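PDB 4GXW: adenosine deaminase, which binds zinc and probably deaminates adenine or a related purine by hydrolysis. Local coordinates for residues I16-H22 with E315-S319; T46-L50 with R96-E100; C252-A256 with G291-K295; M286-P290 with H320-T324. All coordinates share one frame; numbering follows the deposited sequence.

Contact 1 (I16-H22 with E315-S319); sequences IEITAAH and ELMFS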
loop_
_atom_site.group_PDB
_atom_site.type_symbol
_atom_site.label_atom_id
_atom_site.label_comp_id
_atom_site.label_asym_id
_atom_site.label_seq_id
_atom_site.Cartn_x
_atom_site.Cartn_y
_atom_site.Cartn_z
ATOM N N ILE A 16 16.134 15.667 13.962
ATOM C CA ILE A 16 16.887 14.538 13.416
ATOM C C ILE A 16 17.423 14.892 12.041
ATOM O O ILE A 16 16.657 15.238 11.135
ATOM C CB ILE A 16 16.041 13.254 13.260
ATOM C CG1 ILE A 16 15.337 12.888 14.565
ATOM C CG2 ILE A 16 16.923 12.096 12.805
ATOM C CD1 ILE A 16 14.491 11.634 14.457
ATOM N N GLU A 17 18.737 14.804 11.878
ATOM C CA GLU A 17 19.325 14.973 10.562
ATOM C C GLU A 17 19.553 13.603 9.945
ATOM O O GLU A 17 20.244 12.760 10.520
ATOM C CB GLU A 17 20.631 15.769 10.636
ATOM C CG GLU A 17 20.445 17.213 11.085
ATOM C CD GLU A 17 19.527 17.996 10.165
ATOM O OE1 GLU A 17 18.764 18.850 10.666
ATOM O OE2 GLU A 17 19.568 17.763 8.937
ATOM N N ILE A 18 18.931 13.372 8.794
ATOM C CA ILE A 18 19.110 12.120 8.077
ATOM C C ILE A 18 20.430 12.165 7.316
ATOM O O ILE A 18 20.665 13.067 6.511
ATOM C CB ILE A 18 17.942 11.845 7.111
ATOM C CG1 ILE A 18 16.623 11.737 7.887
ATOM C CG2 ILE A 18 18.206 10.575 6.312
ATOM C CD1 ILE A 18 16.659 10.715 9.004
ATOM N N THR A 19 21.293 11.193 7.586
ATOM C CA THR A 19 22.607 11.144 6.964
ATOM C C THR A 19 22.659 9.995 5.974
ATOM O O THR A 19 21.726 9.189 5.897
ATOM C CB THR A 19 23.700 10.928 8.012
ATOM O OG1 THR A 19 23.555 9.627 8.588
ATOM C CG2 THR A 19 23.593 11.975 9.107
ATOM N N ALA A 20 23.756 9.914 5.226
ATOM C CA ALA A 20 23.967 8.797 4.314
ATOM C C ALA A 20 23.868 7.468 5.057
ATOM O O ALA A 20 23.324 6.506 4.530
ATOM C CB ALA A 20 25.313 8.917 3.618
ATOM N N ALA A 21 24.393 7.425 6.283
ATOM C CA ALA A 21 24.313 6.227 7.119
ATOM C C ALA A 21 22.862 5.798 7.348
ATOM O O ALA A 21 22.518 4.611 7.222
ATOM C CB ALA A 21 25.021 6.461 8.448
ATOM N N HIS A 22 22.013 6.762 7.692
ATOM C CA HIS A 22 20.592 6.493 7.879
ATOM C C HIS A 22 19.978 5.963 6.593
ATOM O O HIS A 22 19.237 4.981 6.612
ATOM C CB HIS A 22 19.848 7.756 8.319
ATOM C CG HIS A 22 20.177 8.203 9.710
ATOM N ND1 HIS A 22 21.151 9.140 9.980
ATOM C CD2 HIS A 22 19.667 7.831 10.908
ATOM C CE1 HIS A 22 21.222 9.333 11.286
ATOM N NE2 HIS A 22 20.332 8.552 11.872
ATOM N N GLU A 315 11.951 5.659 6.150
ATOM C CA GLU A 315 12.676 6.838 6.627
ATOM C C GLU A 315 11.741 7.850 7.308
ATOM O O GLU A 315 12.044 8.343 8.396
ATOM C CB GLU A 315 13.411 7.508 5.465
ATOM C CG GLU A 315 14.029 8.850 5.833
ATOM C CD GLU A 315 14.732 9.517 4.668
ATOM O OE1 GLU A 315 15.208 8.793 3.766
ATOM O OE2 GLU A 315 14.810 10.771 4.647
ATOM N N LEU A 316 10.598 8.135 6.678
ATOM C CA LEU A 316 9.660 9.117 7.223
ATOM C C LEU A 316 9.168 8.768 8.625
ATOM O O LEU A 316 8.961 9.654 9.454
ATOM C CB LEU A 316 8.461 9.304 6.286
ATOM C CG LEU A 316 8.739 10.046 4.979
ATOM C CD1 LEU A 316 7.491 10.062 4.104
ATOM C CD2 LEU A 316 9.233 11.464 5.246
ATOM N N MET A 317 8.972 7.481 8.892
ATOM C CA MET A 317 8.545 7.061 10.226
ATOM C C MET A 317 9.545 7.506 11.298
ATOM O O MET A 317 9.161 7.929 12.393
ATOM C CB MET A 317 8.364 5.544 10.275
ATOM C CG MET A 317 7.405 5.006 9.237
ATOM S SD MET A 317 5.705 5.597 9.406
ATOM C CE MET A 317 5.112 4.565 10.733
ATOM N N PHE A 318 10.826 7.420 10.955
ATOM C CA PHE A 318 11.929 7.813 11.823
ATOM C C PHE A 318 12.171 9.328 11.808
ATOM O O PHE A 318 12.363 9.941 12.858
ATOM C CB PHE A 318 13.187 7.052 11.380
ATOM C CG PHE A 318 14.421 7.354 12.191
ATOM C CD1 PHE A 318 14.726 6.605 13.318
ATOM C CD2 PHE A 318 15.297 8.360 11.803
ATOM C CE1 PHE A 318 15.871 6.872 14.057
ATOM C CE2 PHE A 318 16.442 8.627 12.536
ATOM C CZ PHE A 318 16.724 7.884 13.665
ATOM N N SER A 319 12.167 9.943 10.628
ATOM C CA SER A 319 12.575 11.343 10.528
ATOM C C SER A 319 11.493 12.319 10.978
ATOM O O SER A 319 11.801 13.388 11.483
ATOM C CB SER A 319 12.991 11.682 9.091
ATOM O OG SER A 319 11.900 11.509 8.202
#

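Contact 2 (T46-L50 with R96-E100); sequences TFVAL and RIAYE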
loop_
_atom_site.group_PDB
_atom_site.type_symbol
_atom_site.label_atom_id
_atom_site.label_comp_id
_atom_site.label_asym_id
_atom_site.label_seq_id
_atom_site.Cartn_x
_atom_site.Cartn_y
_atom_site.Cartn_z
ATOM N N THR A 46 6.977 4.979 -18.426
ATOM C CA THR A 46 6.065 3.952 -18.914
ATOM C C THR A 46 4.681 4.548 -19.183
ATOM O O THR A 46 4.018 4.178 -20.152
ATOM C CB THR A 46 5.994 2.760 -17.946
ATOM O OG1 THR A 46 7.295 2.168 -17.876
ATOM C CG2 THR A 46 4.993 1.723 -18.428
ATOM N N PHE A 47 4.272 5.488 -18.331
ATOM C CA PHE A 47 3.035 6.244 -18.531
ATOM C C PHE A 47 3.092 6.954 -19.890
ATOM O O PHE A 47 2.129 6.918 -20.664
ATOM C CB PHE A 47 2.850 7.246 -17.382
ATOM C CG PHE A 47 1.437 7.762 -17.225
ATOM C CD1 PHE A 47 0.932 8.728 -18.082
ATOM C CD2 PHE A 47 0.631 7.309 -16.188
ATOM C CE1 PHE A 47 -0.365 9.210 -17.927
ATOM C CE2 PHE A 47 -0.663 7.788 -16.028
ATOM C CZ PHE A 47 -1.159 8.737 -16.896
ATOM N N VAL A 48 4.229 7.586 -20.179
ATOM C CA VAL A 48 4.461 8.231 -21.471
ATOM C C VAL A 48 4.325 7.253 -22.639
ATOM O O VAL A 48 3.630 7.540 -23.617
ATOM C CB VAL A 48 5.843 8.914 -21.495
ATOM C CG1 VAL A 48 6.229 9.331 -22.910
ATOM C CG2 VAL A 48 5.840 10.108 -20.558
ATOM N N ALA A 49 4.969 6.094 -22.528
ATOM C CA ALA A 49 4.940 5.090 -23.590
ATOM C C ALA A 49 3.524 4.603 -23.849
ATOM O O ALA A 49 3.106 4.463 -25.003
ATOM C CB ALA A 49 5.843 3.920 -23.241
ATOM N N LEU A 50 2.791 4.336 -22.772
ATOM C CA LEU A 50 1.406 3.899 -22.889
ATOM C C LEU A 50 0.525 4.963 -23.549
ATOM O O LEU A 50 -0.305 4.657 -24.406
ATOM C CB LEU A 50 0.850 3.532 -21.513
ATOM C CG LEU A 50 1.440 2.274 -20.873
ATOM C CD1 LEU A 50 0.941 2.132 -19.442
ATOM C CD2 LEU A 50 1.049 1.058 -21.693
ATOM N N ARG A 96 3.311 -5.630 -17.877
ATOM C CA ARG A 96 4.435 -4.698 -17.791
ATOM C C ARG A 96 4.454 -3.901 -16.485
ATOM O O ARG A 96 5.494 -3.805 -15.817
ATOM C CB ARG A 96 4.461 -3.750 -18.995
ATOM C CG ARG A 96 5.639 -2.794 -18.966
ATOM C CD ARG A 96 5.678 -1.928 -20.204
ATOM N NE ARG A 96 6.772 -0.966 -20.134
ATOM C CZ ARG A 96 7.109 -0.137 -21.114
ATOM N NH1 ARG A 96 6.441 -0.150 -22.255
ATOM N NH2 ARG A 96 8.118 0.700 -20.947
ATOM N N ILE A 97 3.322 -3.312 -16.116
ATOM C CA ILE A 97 3.341 -2.465 -14.931
ATOM C C ILE A 97 3.486 -3.279 -13.642
ATOM O O ILE A 97 4.097 -2.800 -12.683
ATOM C CB ILE A 97 2.185 -1.428 -14.873
ATOM C CG1 ILE A 97 0.812 -2.096 -14.825
ATOM C CG2 ILE A 97 2.291 -0.467 -16.058
ATOM C CD1 ILE A 97 -0.299 -1.105 -14.561
ATOM N N ALA A 98 2.979 -4.512 -13.628
ATOM C CA ALA A 98 3.193 -5.389 -12.475
ATOM C C ALA A 98 4.678 -5.736 -12.338
ATOM O O ALA A 98 5.249 -5.658 -11.248
ATOM C CB ALA A 98 2.338 -6.651 -12.581
ATOM N N TYR A 99 5.301 -6.096 -13.455
ATOM C CA TYR A 99 6.707 -6.477 -13.464
ATOM C C TYR A 99 7.577 -5.297 -13.040
ATOM O O TYR A 99 8.502 -5.461 -12.235
ATOM C CB TYR A 99 7.093 -6.965 -14.860
ATOM C CG TYR A 99 8.539 -7.367 -15.032
ATOM C CD1 TYR A 99 8.991 -8.614 -14.622
ATOM C CD2 TYR A 99 9.451 -6.503 -15.634
ATOM C CE1 TYR A 99 10.309 -8.987 -14.806
ATOM C CE2 TYR A 99 10.778 -6.873 -15.819
ATOM C CZ TYR A 99 11.199 -8.115 -15.400
ATOM O OH TYR A 99 12.519 -8.489 -15.580
ATOM N N GLU A 100 7.277 -4.107 -13.562
ATOM C CA GLU A 100 8.088 -2.929 -13.244
ATOM C C GLU A 100 7.921 -2.471 -11.797
ATOM O O GLU A 100 8.887 -2.041 -11.169
ATOM C CB GLU A 100 7.815 -1.786 -14.232
ATOM C CG GLU A 100 8.275 -2.130 -15.639
ATOM C CD GLU A 100 8.120 -1.014 -16.649
ATOM O OE1 GLU A 100 7.587 0.064 -16.304
ATOM O OE2 GLU A 100 8.545 -1.220 -17.814
#

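Contact 3 (C252-A256 with G291-K295); sequences CARYA and GLGLK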
loop_
_atom_site.group_PDB
_atom_site.type_symbol
_atom_site.label_atom_id
_atom_site.label_comp_id
_atom_site.label_asym_id
_atom_site.label_seq_id
_atom_site.Cartn_x
_atom_site.Cartn_y
_atom_site.Cartn_z
ATOM N N CYS A 252 -9.667 0.622 20.254
ATOM C CA CYS A 252 -8.231 0.429 20.107
ATOM C C CYS A 252 -7.756 -0.697 21.018
ATOM O O CYS A 252 -7.000 -1.556 20.586
ATOM C CB CYS A 252 -7.461 1.713 20.426
ATOM S SG CYS A 252 -7.577 2.974 19.157
ATOM N N ALA A 253 -8.223 -0.699 22.268
ATOM C CA ALA A 253 -7.844 -1.745 23.217
ATOM C C ALA A 253 -8.246 -3.133 22.712
ATOM O O ALA A 253 -7.466 -4.085 22.796
ATOM C CB ALA A 253 -8.458 -1.468 24.582
ATOM N N ARG A 254 -9.456 -3.239 22.171
ATOM C CA ARG A 254 -9.948 -4.525 21.680
ATOM C C ARG A 254 -9.145 -5.023 20.495
ATOM O O ARG A 254 -8.782 -6.197 20.427
ATOM C CB ARG A 254 -11.430 -4.439 21.318
ATOM C CG ARG A 254 -12.313 -4.250 22.529
ATOM C CD ARG A 254 -13.790 -4.309 22.197
ATOM N NE ARG A 254 -14.575 -4.012 23.392
ATOM C CZ ARG A 254 -14.829 -4.891 24.357
ATOM N NH1 ARG A 254 -14.368 -6.132 24.270
ATOM N NH2 ARG A 254 -15.545 -4.528 25.414
ATOM N N TYR A 255 -8.846 -4.129 19.566
ATOM C CA TYR A 255 -8.144 -4.546 18.361
ATOM C C TYR A 255 -6.646 -4.720 18.611
ATOM O O TYR A 255 -6.002 -5.519 17.938
ATOM C CB TYR A 255 -8.428 -3.599 17.189
ATOM C CG TYR A 255 -9.885 -3.576 16.737
ATOM C CD1 TYR A 255 -10.832 -4.476 17.237
ATOM C CD2 TYR A 255 -10.312 -2.650 15.801
ATOM C CE1 TYR A 255 -12.165 -4.434 16.817
ATOM C CE2 TYR A 255 -11.632 -2.605 15.381
ATOM C CZ TYR A 255 -12.549 -3.496 15.884
ATOM O OH TYR A 255 -13.860 -3.427 15.453
ATOM N N ALA A 256 -6.104 -3.985 19.583
ATOM C CA ALA A 256 -4.747 -4.252 20.067
ATOM C C ALA A 256 -4.644 -5.681 20.609
ATOM O O ALA A 256 -3.723 -6.417 20.268
ATOM C CB ALA A 256 -4.350 -3.246 21.137
ATOM N N GLY A 291 1.207 3.729 20.307
ATOM C CA GLY A 291 1.014 4.014 21.722
ATOM C C GLY A 291 -0.351 3.575 22.234
ATOM O O GLY A 291 -0.550 3.427 23.439
ATOM N N LEU A 292 -1.293 3.380 21.318
ATOM C CA LEU A 292 -2.614 2.866 21.650
ATOM C C LEU A 292 -2.653 1.333 21.554
ATOM O O LEU A 292 -3.722 0.720 21.661
ATOM C CB LEU A 292 -3.668 3.507 20.743
ATOM C CG LEU A 292 -4.096 4.919 21.153
ATOM C CD1 LEU A 292 -4.810 5.633 20.014
ATOM C CD2 LEU A 292 -4.994 4.838 22.385
ATOM N N GLY A 293 -1.485 0.729 21.355
ATOM C CA GLY A 293 -1.351 -0.719 21.340
ATOM C C GLY A 293 -1.515 -1.361 19.974
ATOM O O GLY A 293 -1.422 -2.582 19.850
ATOM N N LEU A 294 -1.753 -0.551 18.946
ATOM C CA LEU A 294 -2.035 -1.078 17.615
ATOM C C LEU A 294 -0.762 -1.433 16.868
ATOM O O LEU A 294 0.252 -0.742 16.990
ATOM C CB LEU A 294 -2.836 -0.063 16.798
ATOM C CG LEU A 294 -4.126 0.427 17.454
ATOM C CD1 LEU A 294 -4.768 1.505 16.598
ATOM C CD2 LEU A 294 -5.097 -0.727 17.668
ATOM N N LYS A 295 -0.823 -2.518 16.100
ATOM C CA LYS A 295 0.261 -2.926 15.210
ATOM C C LYS A 295 0.126 -2.215 13.881
ATOM O O LYS A 295 -0.835 -2.464 13.150
ATOM C CB LYS A 295 0.200 -4.439 14.963
ATOM C CG LYS A 295 0.518 -5.299 16.168
ATOM C CD LYS A 295 0.635 -6.771 15.764
ATOM C CE LYS A 295 1.118 -7.642 16.917
ATOM N NZ LYS A 295 1.418 -9.033 16.459
HETATM O O HOH W 1 -3.183 -4.170 16.603
HETATM O O HOH W 2 -1.634 -5.703 18.708
#

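Contact 4 (M286-P290 with H320-T324); sequences MRKMP and HFGFT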
loop_
_atom_site.group_PDB
_atom_site.type_symbol
_atom_site.label_atom_id
_atom_site.label_comp_id
_atom_site.label_asym_id
_atom_site.label_seq_id
_atom_site.Cartn_x
_atom_site.Cartn_y
_atom_site.Cartn_z
ATOM N N MET A 286 -1.668 8.569 12.682
ATOM C CA MET A 286 -0.713 7.467 12.600
ATOM C C MET A 286 0.320 7.534 13.724
ATOM O O MET A 286 0.720 6.504 14.273
ATOM C CB MET A 286 -0.013 7.463 11.233
ATOM C CG MET A 286 1.053 6.388 11.050
ATOM S SD MET A 286 1.982 6.579 9.508
ATOM C CE MET A 286 2.879 8.088 9.842
ATOM N N ARG A 287 0.732 8.747 14.079
ATOM C CA ARG A 287 1.762 8.941 15.096
ATOM C C ARG A 287 1.361 8.334 16.449
ATOM O O ARG A 287 2.224 7.880 17.211
ATOM C CB ARG A 287 2.065 10.438 15.249
ATOM C CG ARG A 287 3.273 10.778 16.101
ATOM C CD ARG A 287 3.335 12.278 16.387
ATOM N NE ARG A 287 4.596 12.642 17.022
ATOM C CZ ARG A 287 5.643 13.109 16.352
ATOM N NH1 ARG A 287 6.766 13.412 16.992
ATOM N NH2 ARG A 287 5.557 13.279 15.038
ATOM N N LYS A 288 0.060 8.319 16.724
ATOM C CA LYS A 288 -0.465 7.876 18.015
ATOM C C LYS A 288 -0.834 6.396 18.040
ATOM O O LYS A 288 -1.104 5.850 19.103
ATOM C CB LYS A 288 -1.729 8.664 18.380
ATOM C CG LYS A 288 -1.618 10.177 18.361
ATOM C CD LYS A 288 -3.017 10.791 18.446
ATOM C CE LYS A 288 -2.989 12.302 18.634
ATOM N NZ LYS A 288 -2.765 13.028 17.349
ATOM N N MET A 289 -0.891 5.753 16.880
ATOM C CA MET A 289 -1.443 4.397 16.835
ATOM C C MET A 289 -0.666 3.334 17.653
ATOM O O MET A 289 -1.277 2.571 18.409
ATOM C CB MET A 289 -1.727 3.952 15.389
ATOM C CG MET A 289 -2.895 4.718 14.751
ATOM S SD MET A 289 -3.046 4.498 12.973
ATOM C CE MET A 289 -3.908 2.932 12.859
ATOM N N PRO A 290 0.673 3.295 17.540
ATOM C CA PRO A 290 1.403 2.289 18.326
ATOM C C PRO A 290 1.250 2.478 19.844
ATOM O O PRO A 290 1.153 1.492 20.581
ATOM C CB PRO A 290 2.862 2.480 17.870
ATOM C CG PRO A 290 2.736 3.010 16.464
ATOM C CD PRO A 290 1.552 3.954 16.553
ATOM N N HIS A 320 10.233 11.961 10.760
ATOM C CA HIS A 320 9.126 12.892 11.007
ATOM C C HIS A 320 8.170 12.466 12.115
ATOM O O HIS A 320 7.595 13.321 12.793
ATOM C CB HIS A 320 8.309 13.123 9.731
ATOM C CG HIS A 320 8.998 13.964 8.703
ATOM N ND1 HIS A 320 10.128 13.553 8.027
ATOM C CD2 HIS A 320 8.703 15.197 8.225
ATOM C CE1 HIS A 320 10.500 14.495 7.178
ATOM N NE2 HIS A 320 9.651 15.504 7.278
ATOM N N PHE A 321 8.002 11.164 12.311
ATOM C CA PHE A 321 6.938 10.691 13.187
ATOM C C PHE A 321 7.396 10.180 14.556
ATOM O O PHE A 321 6.593 9.633 15.322
ATOM C CB PHE A 321 6.033 9.710 12.441
ATOM C CG PHE A 321 5.261 10.366 11.336
ATOM C CD1 PHE A 321 4.163 11.153 11.636
ATOM C CD2 PHE A 321 5.663 10.258 10.014
ATOM C CE1 PHE A 321 3.453 11.793 10.636
ATOM C CE2 PHE A 321 4.960 10.894 9.004
ATOM C CZ PHE A 321 3.844 11.657 9.317
ATOM N N GLY A 322 8.669 10.393 14.866
ATOM C CA GLY A 322 9.187 10.125 16.194
ATOM C C GLY A 322 9.395 8.669 16.549
ATOM O O GLY A 322 9.577 8.342 17.720
ATOM N N PHE A 323 9.381 7.786 15.560
ATOM C CA PHE A 323 9.561 6.372 15.856
ATOM C C PHE A 323 11.036 6.013 15.901
ATOM O O PHE A 323 11.816 6.441 15.050
ATOM C CB PHE A 323 8.786 5.515 14.861
ATOM C CG PHE A 323 7.303 5.691 14.968
ATOM C CD1 PHE A 323 6.647 5.398 16.159
ATOM C CD2 PHE A 323 6.567 6.189 13.902
ATOM C CE1 PHE A 323 5.269 5.572 16.276
ATOM C CE2 PHE A 323 5.191 6.360 14.008
ATOM C CZ PHE A 323 4.546 6.054 15.200
ATOM N N THR A 324 11.407 5.228 16.905
ATOM C CA THR A 324 12.801 4.847 17.097
ATOM C C THR A 324 13.180 3.640 16.255
ATOM O O THR A 324 12.317 2.980 15.661
ATOM C CB THR A 324 13.058 4.463 18.548
ATOM O OG1 THR A 324 12.274 3.306 18.863
ATOM C CG2 THR A 324 12.695 5.622 19.487
HETATM O O HOH W 3 5.294 8.573 17.703
HETATM O O HOH W 4 8.721 14.503 15.865
#

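Contact 1 (I16-H22 with E315-S319)
Phe318 is the centre of the apolar packing between the N-terminal segment 16-22 and the last turn of helix 310-319. Its CG lies anti to the backbone N (chi1 -180°), which sends the ring out toward Ile16, Ile18 and His22. Ile16 CD1 lies over one face of the ring and reaches on to the Phe318 carbonyl. Ile16 CG2 is 3.5 Å from Phe318 CE2. Ile18 meets the same ring at its edge, with CD1 3.9 Å from Phe318 CD2. Ile18 CD1 also touches Ser319 CB at 3.8 Å. Ile18 CG2 sits against the carboxylate of Glu315.

The second kind of contact is aromatic. The His22 ring lies obliquely to Phe318, with centroids 5.5 Å apart and planes at 38°. The closest pair is His22 CD2 and Phe318 CE2 at 3.7 Å.

On the N-terminal side, the polar bonds are local to segment 16-22. Thr19 is the N-cap of helix 20-28. Thr19 N and Thr19 OG1 both lie within hydrogen-bonding distance of His22 ND1, at 3.2 and 2.8 Å. Thr19 N is tilted out of the ring plane. These interactions should limit rotation of the imidazole, with CD2 and NE2 on the Phe318 side. Cohesion between the N-terminal segment and helix 310-319 therefore rests on apolar and aromatic packing, and the polar groups set the shape of one side.

Contact 2 (T46-L50 with R96-E100)
The Arg96 guanidinium has Thr46 over one face and the carboxyl group of Glu100 at its edge. Thr46 CG2 is 3.6 Å from Arg96 NE and lies over the rim of the flat group, not over its centre. At the edge, Arg96 NE donates to Glu100 OE2 over 2.9 Å, with a nearly straight angle of 167°. Glu100 OE2 lies close to the guanidinium plane. The nitrogen, in contrast, meets that oxygen from above the carboxylate plane. The bond is a salt bridge within one helix. The Arg96 side chain is extended, with CG anti to the backbone N (chi1 -178°), and this carries the guanidinium across to Thr46.

The other carboxylate oxygen serves the opposite helix. Thr46 OG1 donates to the syn lone pair of Glu100 OE1 over a short 2.6 Å. Each oxygen of Glu100 thus has its own partner, which should fix the rotation of the carboxylate. The charge of Arg96 would be expected to stabilise the ionised form of Glu100. Arg43, in a long and weak ion pair with Glu100 OE1, may add to this.

Beside the polar group is a looser apolar patch. Ile97 CG2 is 4.2 Å from Thr46 CG2 and 4.5 Å from Leu50 CD1.

The short segments run almost antiparallel, at 171°, with axes 12.3 Å apart, so the ends of side chains make the contact. Helix 44-54 also packs on helix 77-87 through Phe47 and Leu50. Helix 91-106 packs on helix 130-148 through Ala98 and Tyr99. Ile97 also touches Leu38 and Val42, in the loop after zinc ligand His37.

Contact 3 (C252-A256 with G291-K295)
The loop leading into strand 295-298 of the barrel packs on helix 249-258, Leu292 and Leu294 against Cys252 and Ala256. Cys252 SG touches both leucines. It lies 3.9 Å from Leu292 CD1 and 4.1 Å from Leu294 CD1. The two methyls of Leu294 are used differently. CD1 meets the sulfur, while CD2 rests against the helix backbone, 3.6 Å from Cys252 O and 3.9 Å from Ala256 N. Cys252 O and Ala256 N are themselves joined by a regular helical hydrogen bond of 2.8 Å, so the methyl packs beside that bond. Leu294 CG sits beside the backbone N and anti to the carbonyl carbon (chi1 -54°), an orientation that lets both methyls reach the helix.

Helix 249-258 joins strand 238-239 to strand 261-264 in the TIM-type barrel of the family. Strand 261-264 pairs in parallel with strand 295-298, and Lys295 is backbone-bonded to Phe262. The helix thus packs on the approach to the partner of strand 261-264.

Gly293, with no side chain, lets its backbone come close to the helix, with Gly293 O 3.3 Å from Ala256 CB. Two waters lie between the backbones. One accepts from Lys295 N at 2.9 Å and may donate weakly to Tyr255 O. The other lies 2.7 Å from Ala256 O, a possible acceptor, and may also be weakly linked to Gly293 O. Tyr255 CB packs on Leu294 CD2, while the tyrosine hydroxyl is hydrogen-bonded to Asp232. Lys295 NZ forms a salt bridge with Asp337.

Contact 4 (M286-P290 with H320-T324)
Arg287 and Phe321 bring the backbones closest, with CA atoms 5.8 Å apart, where the helically coiled residues 286-290 meet the loop 320-324. Arg287 is extended, its CG anti to the backbone N (chi1 -170°), and runs along that loop. Its NH2 donates to a lone pair of His320 O over 3.0 Å, at a bent angle of 144°. The guanidinium also lies flat against a second carbonyl, with Phe321 O 3.7 Å from Arg287 CZ. A water bridges Arg287 O and Phe321 O.

Met286 has two conformers. In the one described, CE sits over the middle of the Phe321 ring, 3.4 Å from its centroid, with the sulfur farther out near the same normal. This CH-pi and Met-aromatic contact is tentative for that reason. The CE1-CZ side of the Phe323 ring meets Pro290 and Arg287. Phe323 CE1 is 3.6 Å from Pro290 CG, and Phe323 CZ is 3.6 Å from Arg287 O.

Arg287 NH2 is also bonded to Ala281 O, and Trp280 meets Phe321 edge-to-face. Met286 and Pro290 rest on Ile296 of strand 295-298. Phe323 packs on Met317 of helix 310-319 and Phe331 of helix 325-338, and Met286 also touches Met317.

Overall arrangement
Contact 4 lies on the same side of the chain's centre as contacts 1 and 3, while contact 2 is opposite contacts 3 and 4. All four are partly buried, about 18 to 21 Å from that centre. Contacts 1 and 4 use consecutive pieces of chain, the end of helix 310-319 and the loop after it, and touch through a probable hydrogen bond between Met317 O and Phe323 N. Contacts 3 and 4 likewise use consecutive pieces before strand 295-298, with Leu294 N probably bonded to Met289 O. Contact 1 is apolar and aromatic. Contact 2 crosses by a hydroxyl-to-carboxylate bond, with a salt bridge on one side. Contact 3 combines methyl packing with waters, and contact 4 mixes arginine-to-carbonyl bonding with aromatic packing.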